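Local structure of periplasmic binding protein/LacI transcriptional regulator (Shewanella sp. ANA-3, 5OCP) at residues A[103-117]-A[238-251]. The protein binds arabinofuranose, in both the alpha and beta forms of the L-sugar, as the periplasmic binding protein of an ABC transporter for arabinose. Residues are numbered along the deposited sequence; the frame is centred on the assembly and turned at random.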
# COMPACT_ATOMS: atom_id res chain seq x y z
N ILE A 103 -3.09 12.89 -1.53
CA ILE A 103 -3.89 12.02 -2.36
C ILE A 103 -3.71 10.62 -1.81
O ILE A 103 -2.60 10.14 -1.77
CB ILE A 103 -3.46 12.02 -3.81
CG1 ILE A 103 -3.28 13.43 -4.36
CG2 ILE A 103 -4.40 11.16 -4.63
CD1 ILE A 103 -4.44 14.41 -4.10
N ALA A 104 -4.77 9.99 -1.28
CA ALA A 104 -4.58 8.73 -0.62
C ALA A 104 -5.89 7.92 -0.63
O ALA A 104 -6.96 8.49 -0.75
CB ALA A 104 -4.07 8.94 0.79
N SER A 105 -5.78 6.62 -0.44
CA SER A 105 -6.94 5.83 -0.04
C SER A 105 -7.11 5.93 1.46
O SER A 105 -6.26 6.50 2.20
CB SER A 105 -6.75 4.36 -0.46
OG SER A 105 -5.62 3.87 0.29
N ASP A 106 -8.27 5.47 1.93
CA ASP A 106 -8.56 5.40 3.36
C ASP A 106 -8.16 3.97 3.85
O ASP A 106 -8.89 3.00 3.71
CB ASP A 106 -10.02 5.71 3.65
CG ASP A 106 -10.34 5.67 5.16
OD1 ASP A 106 -9.58 5.09 5.98
OD2 ASP A 106 -11.47 6.12 5.50
N PHE A 107 -6.95 3.91 4.40
CA PHE A 107 -6.41 2.64 4.87
C PHE A 107 -7.26 2.00 5.96
O PHE A 107 -7.37 0.79 6.01
CB PHE A 107 -4.98 2.85 5.44
CG PHE A 107 -3.98 3.33 4.45
CD1 PHE A 107 -3.66 2.54 3.34
CD2 PHE A 107 -3.26 4.48 4.68
CE1 PHE A 107 -2.69 2.94 2.45
CE2 PHE A 107 -2.28 4.90 3.80
CZ PHE A 107 -2.02 4.15 2.66
N SER A 108 -7.86 2.82 6.87
CA SER A 108 -8.78 2.27 7.92
C SER A 108 -10.01 1.65 7.30
O SER A 108 -10.39 0.55 7.67
CB SER A 108 -9.22 3.36 8.92
OG SER A 108 -8.10 3.83 9.58
N GLU A 109 -10.49 2.24 6.19
CA GLU A 109 -11.63 1.70 5.46
C GLU A 109 -11.25 0.38 4.79
O GLU A 109 -12.04 -0.57 4.79
CB GLU A 109 -12.19 2.69 4.43
CG GLU A 109 -13.34 2.11 3.65
CD GLU A 109 -13.95 3.08 2.60
OE1 GLU A 109 -13.81 4.34 2.73
OE2 GLU A 109 -14.61 2.58 1.65
N GLU A 110 -10.02 0.30 4.26
CA GLU A 110 -9.54 -0.94 3.63
C GLU A 110 -9.55 -2.06 4.68
O GLU A 110 -10.09 -3.15 4.44
CB GLU A 110 -8.14 -0.79 3.06
CG GLU A 110 -8.06 0.13 1.87
CD GLU A 110 -6.64 0.55 1.51
OE1 GLU A 110 -5.63 0.21 2.15
OE2 GLU A 110 -6.52 1.27 0.54
N GLY A 111 -9.01 -1.79 5.85
CA GLY A 111 -9.00 -2.77 6.97
C GLY A 111 -10.37 -3.14 7.47
O GLY A 111 -10.67 -4.33 7.69
N ARG A 112 -11.27 -2.16 7.53
CA ARG A 112 -12.67 -2.43 7.88
C ARG A 112 -13.36 -3.34 6.84
O ARG A 112 -14.05 -4.27 7.25
CB ARG A 112 -13.48 -1.15 8.09
CG ARG A 112 -13.08 -0.35 9.25
CD ARG A 112 -14.18 0.64 9.67
NE ARG A 112 -14.52 1.62 8.61
CZ ARG A 112 -13.83 2.73 8.36
NH1 ARG A 112 -12.79 3.06 9.09
NH2 ARG A 112 -14.23 3.54 7.40
N LYS A 113 -13.25 -3.04 5.53
CA LYS A 113 -13.95 -3.83 4.51
C LYS A 113 -13.47 -5.27 4.47
O LYS A 113 -14.26 -6.20 4.36
CB LYS A 113 -13.76 -3.18 3.12
CG LYS A 113 -14.60 -1.92 2.94
CD LYS A 113 -14.03 -1.09 1.83
CE LYS A 113 -14.62 -1.39 0.52
NZ LYS A 113 -14.67 -0.04 -0.13
N ILE A 114 -12.14 -5.45 4.63
CA ILE A 114 -11.60 -6.83 4.58
C ILE A 114 -11.98 -7.57 5.87
O ILE A 114 -12.32 -8.76 5.83
CB ILE A 114 -10.09 -6.81 4.17
CG1 ILE A 114 -9.71 -8.18 3.60
CG2 ILE A 114 -9.22 -6.32 5.27
CD1 ILE A 114 -10.31 -8.44 2.26
N GLY A 115 -11.93 -6.88 7.00
CA GLY A 115 -12.40 -7.47 8.27
C GLY A 115 -13.85 -7.87 8.23
O GLY A 115 -14.24 -8.94 8.68
N GLN A 116 -14.71 -7.02 7.68
CA GLN A 116 -16.11 -7.36 7.58
C GLN A 116 -16.34 -8.52 6.68
O GLN A 116 -17.14 -9.40 7.01
CB GLN A 116 -16.93 -6.15 7.11
CG GLN A 116 -18.43 -6.30 7.27
CD GLN A 116 -18.86 -6.51 8.72
OE1 GLN A 116 -18.66 -5.66 9.56
NE2 GLN A 116 -19.34 -7.70 9.03
N TRP A 117 -15.64 -8.58 5.56
CA TRP A 117 -15.76 -9.67 4.64
C TRP A 117 -15.42 -11.01 5.34
O TRP A 117 -16.14 -12.01 5.21
CB TRP A 117 -14.87 -9.49 3.38
CG TRP A 117 -15.07 -10.64 2.42
CD1 TRP A 117 -16.02 -10.72 1.40
CD2 TRP A 117 -14.34 -11.88 2.37
NE1 TRP A 117 -15.92 -11.97 0.79
CE2 TRP A 117 -14.95 -12.71 1.41
CE3 TRP A 117 -13.32 -12.41 3.13
CZ2 TRP A 117 -14.48 -13.97 1.10
CZ3 TRP A 117 -12.87 -13.72 2.87
CH2 TRP A 117 -13.47 -14.47 1.87
N ASN A 238 -8.10 -15.79 -0.72
CA ASN A 238 -9.55 -15.60 -0.74
C ASN A 238 -10.03 -14.24 -1.15
O ASN A 238 -10.97 -14.17 -1.91
CB ASN A 238 -10.12 -15.95 0.55
CG ASN A 238 -9.84 -17.41 0.89
OD1 ASN A 238 -8.80 -17.73 1.48
ND2 ASN A 238 -10.73 -18.32 0.43
N ALA A 239 -9.42 -13.18 -0.61
CA ALA A 239 -10.00 -11.78 -0.76
C ALA A 239 -8.93 -10.75 -0.62
O ALA A 239 -7.94 -10.94 0.10
CB ALA A 239 -11.13 -11.48 0.21
N THR A 240 -9.05 -9.65 -1.38
CA THR A 240 -8.19 -8.51 -1.22
C THR A 240 -8.95 -7.25 -1.53
O THR A 240 -9.97 -7.29 -2.20
CB THR A 240 -6.94 -8.63 -2.10
OG1 THR A 240 -6.00 -7.59 -1.83
CG2 THR A 240 -7.30 -8.55 -3.60
N VAL A 241 -8.49 -6.13 -1.01
CA VAL A 241 -9.03 -4.82 -1.37
C VAL A 241 -8.12 -4.20 -2.35
O VAL A 241 -6.87 -4.12 -2.21
CB VAL A 241 -9.16 -3.91 -0.11
CG1 VAL A 241 -9.61 -2.50 -0.51
CG2 VAL A 241 -10.00 -4.59 0.95
N GLU A 242 -8.66 -3.70 -3.44
CA GLU A 242 -7.86 -3.08 -4.47
C GLU A 242 -7.31 -1.75 -4.04
O GLU A 242 -8.05 -0.97 -3.47
CB GLU A 242 -8.74 -2.87 -5.73
CG GLU A 242 -8.01 -2.29 -6.89
CD GLU A 242 -8.82 -2.21 -8.19
OE1 GLU A 242 -8.17 -2.14 -9.20
OE2 GLU A 242 -10.06 -2.26 -8.25
N LEU A 243 -6.05 -1.51 -4.30
CA LEU A 243 -5.36 -0.25 -4.00
C LEU A 243 -4.87 0.29 -5.34
O LEU A 243 -3.97 -0.28 -5.96
CB LEU A 243 -4.19 -0.44 -3.10
CG LEU A 243 -3.38 0.78 -2.68
CD1 LEU A 243 -4.28 1.72 -1.94
CD2 LEU A 243 -2.13 0.42 -1.88
N SER A 244 -5.53 1.34 -5.76
CA SER A 244 -5.17 1.96 -7.07
C SER A 244 -3.74 2.55 -7.07
O SER A 244 -3.41 3.30 -6.19
CB SER A 244 -6.13 3.09 -7.36
OG SER A 244 -5.67 3.71 -8.57
N PRO A 245 -2.97 2.20 -8.05
CA PRO A 245 -1.62 2.82 -8.15
C PRO A 245 -1.65 4.17 -8.88
O PRO A 245 -0.59 4.80 -9.03
CB PRO A 245 -0.83 1.79 -8.88
CG PRO A 245 -1.79 1.13 -9.78
CD PRO A 245 -3.08 1.09 -9.00
N TYR A 246 -2.85 4.71 -9.21
CA TYR A 246 -3.00 6.00 -9.95
C TYR A 246 -3.23 7.23 -9.15
O TYR A 246 -4.09 7.99 -9.45
CB TYR A 246 -4.06 5.83 -11.02
CG TYR A 246 -3.71 4.73 -11.89
CD1 TYR A 246 -2.65 4.86 -12.80
CD2 TYR A 246 -4.42 3.54 -11.86
CE1 TYR A 246 -2.27 3.86 -13.60
CE2 TYR A 246 -4.01 2.49 -12.65
CZ TYR A 246 -2.98 2.70 -13.51
OH TYR A 246 -2.57 1.71 -14.31
N LEU A 247 -2.40 7.46 -8.11
CA LEU A 247 -2.51 8.59 -7.26
C LEU A 247 -1.79 9.79 -7.86
O LEU A 247 -2.02 10.93 -7.43
CB LEU A 247 -1.82 8.29 -5.94
CG LEU A 247 -2.42 7.13 -5.19
CD1 LEU A 247 -1.52 6.92 -4.01
CD2 LEU A 247 -3.80 7.53 -4.74
N GLY A 248 -0.94 9.55 -8.86
CA GLY A 248 -0.20 10.60 -9.50
C GLY A 248 -1.15 11.57 -10.19
O GLY A 248 -0.98 12.77 -10.10
N GLY A 249 -2.18 11.04 -10.86
CA GLY A 249 -3.09 11.87 -11.59
C GLY A 249 -3.68 12.99 -10.80
O GLY A 249 -3.49 14.16 -11.17
N PRO A 250 -4.39 12.67 -9.70
CA PRO A 250 -4.87 13.75 -8.87
C PRO A 250 -3.79 14.62 -8.26
O PRO A 250 -4.06 15.79 -7.96
CB PRO A 250 -5.73 13.04 -7.76
CG PRO A 250 -5.99 11.69 -8.29
CD PRO A 250 -4.90 11.36 -9.28
N ALA A 251 -2.62 14.04 -7.98
CA ALA A 251 -1.49 14.87 -7.54
C ALA A 251 -1.07 15.95 -8.62
O ALA A 251 -0.95 17.11 -8.28
CB ALA A 251 -0.28 14.02 -7.19
O HOH W 1 -8.01 1.21 -1.74
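Glu110 reaches from the first turn of helix 107-117 across Val241 to Leu243, and its side chain is worth following outward. CB leaves the helix on the side of strand 239-242, and with chi1 at -68° CG lies anti to the carbonyl carbon, 3.9 Å from Val241 CG1. Beyond CG the chain runs extended and brings the carboxylate beside Leu243. There OE2 takes a hydrogen bond from Ser105 OG at 2.8 Å, tilted 42° out of the carboxylate plane, and a second from a water that also donates to Glu242 O. Leu243 CD1 sits 3.4 Å from the same OE2, while OE1 turns to a salt bridge with Arg143. Both segments are interlobe crossovers of this periplasmic binding protein: 103-117 leaves strand 101-104 in one lobe's sheet for helix 107-121 of the other, 238-251 runs back from strand 239-242 to helix 248-259, and Leu243 and Arg143 line the sugar pocket in the cleft. Farther along the helix, which runs nearly antiparallel to the strand, the packing turns apolar. Ile114 CB meets Val241 CG2, and CD1 of the same isoleucine reaches Ala239 CB. Ala239 CB also lies over one face of Trp117, 3.8 Å from the centroid of its six-membered ring, a CH-pi contact. In the other lobe, Ile103 CG2 packs against Leu247 CD2 at 3.7 Å and against Pro250 CB, while CG1 lies 3.7 Å from Ala251 N.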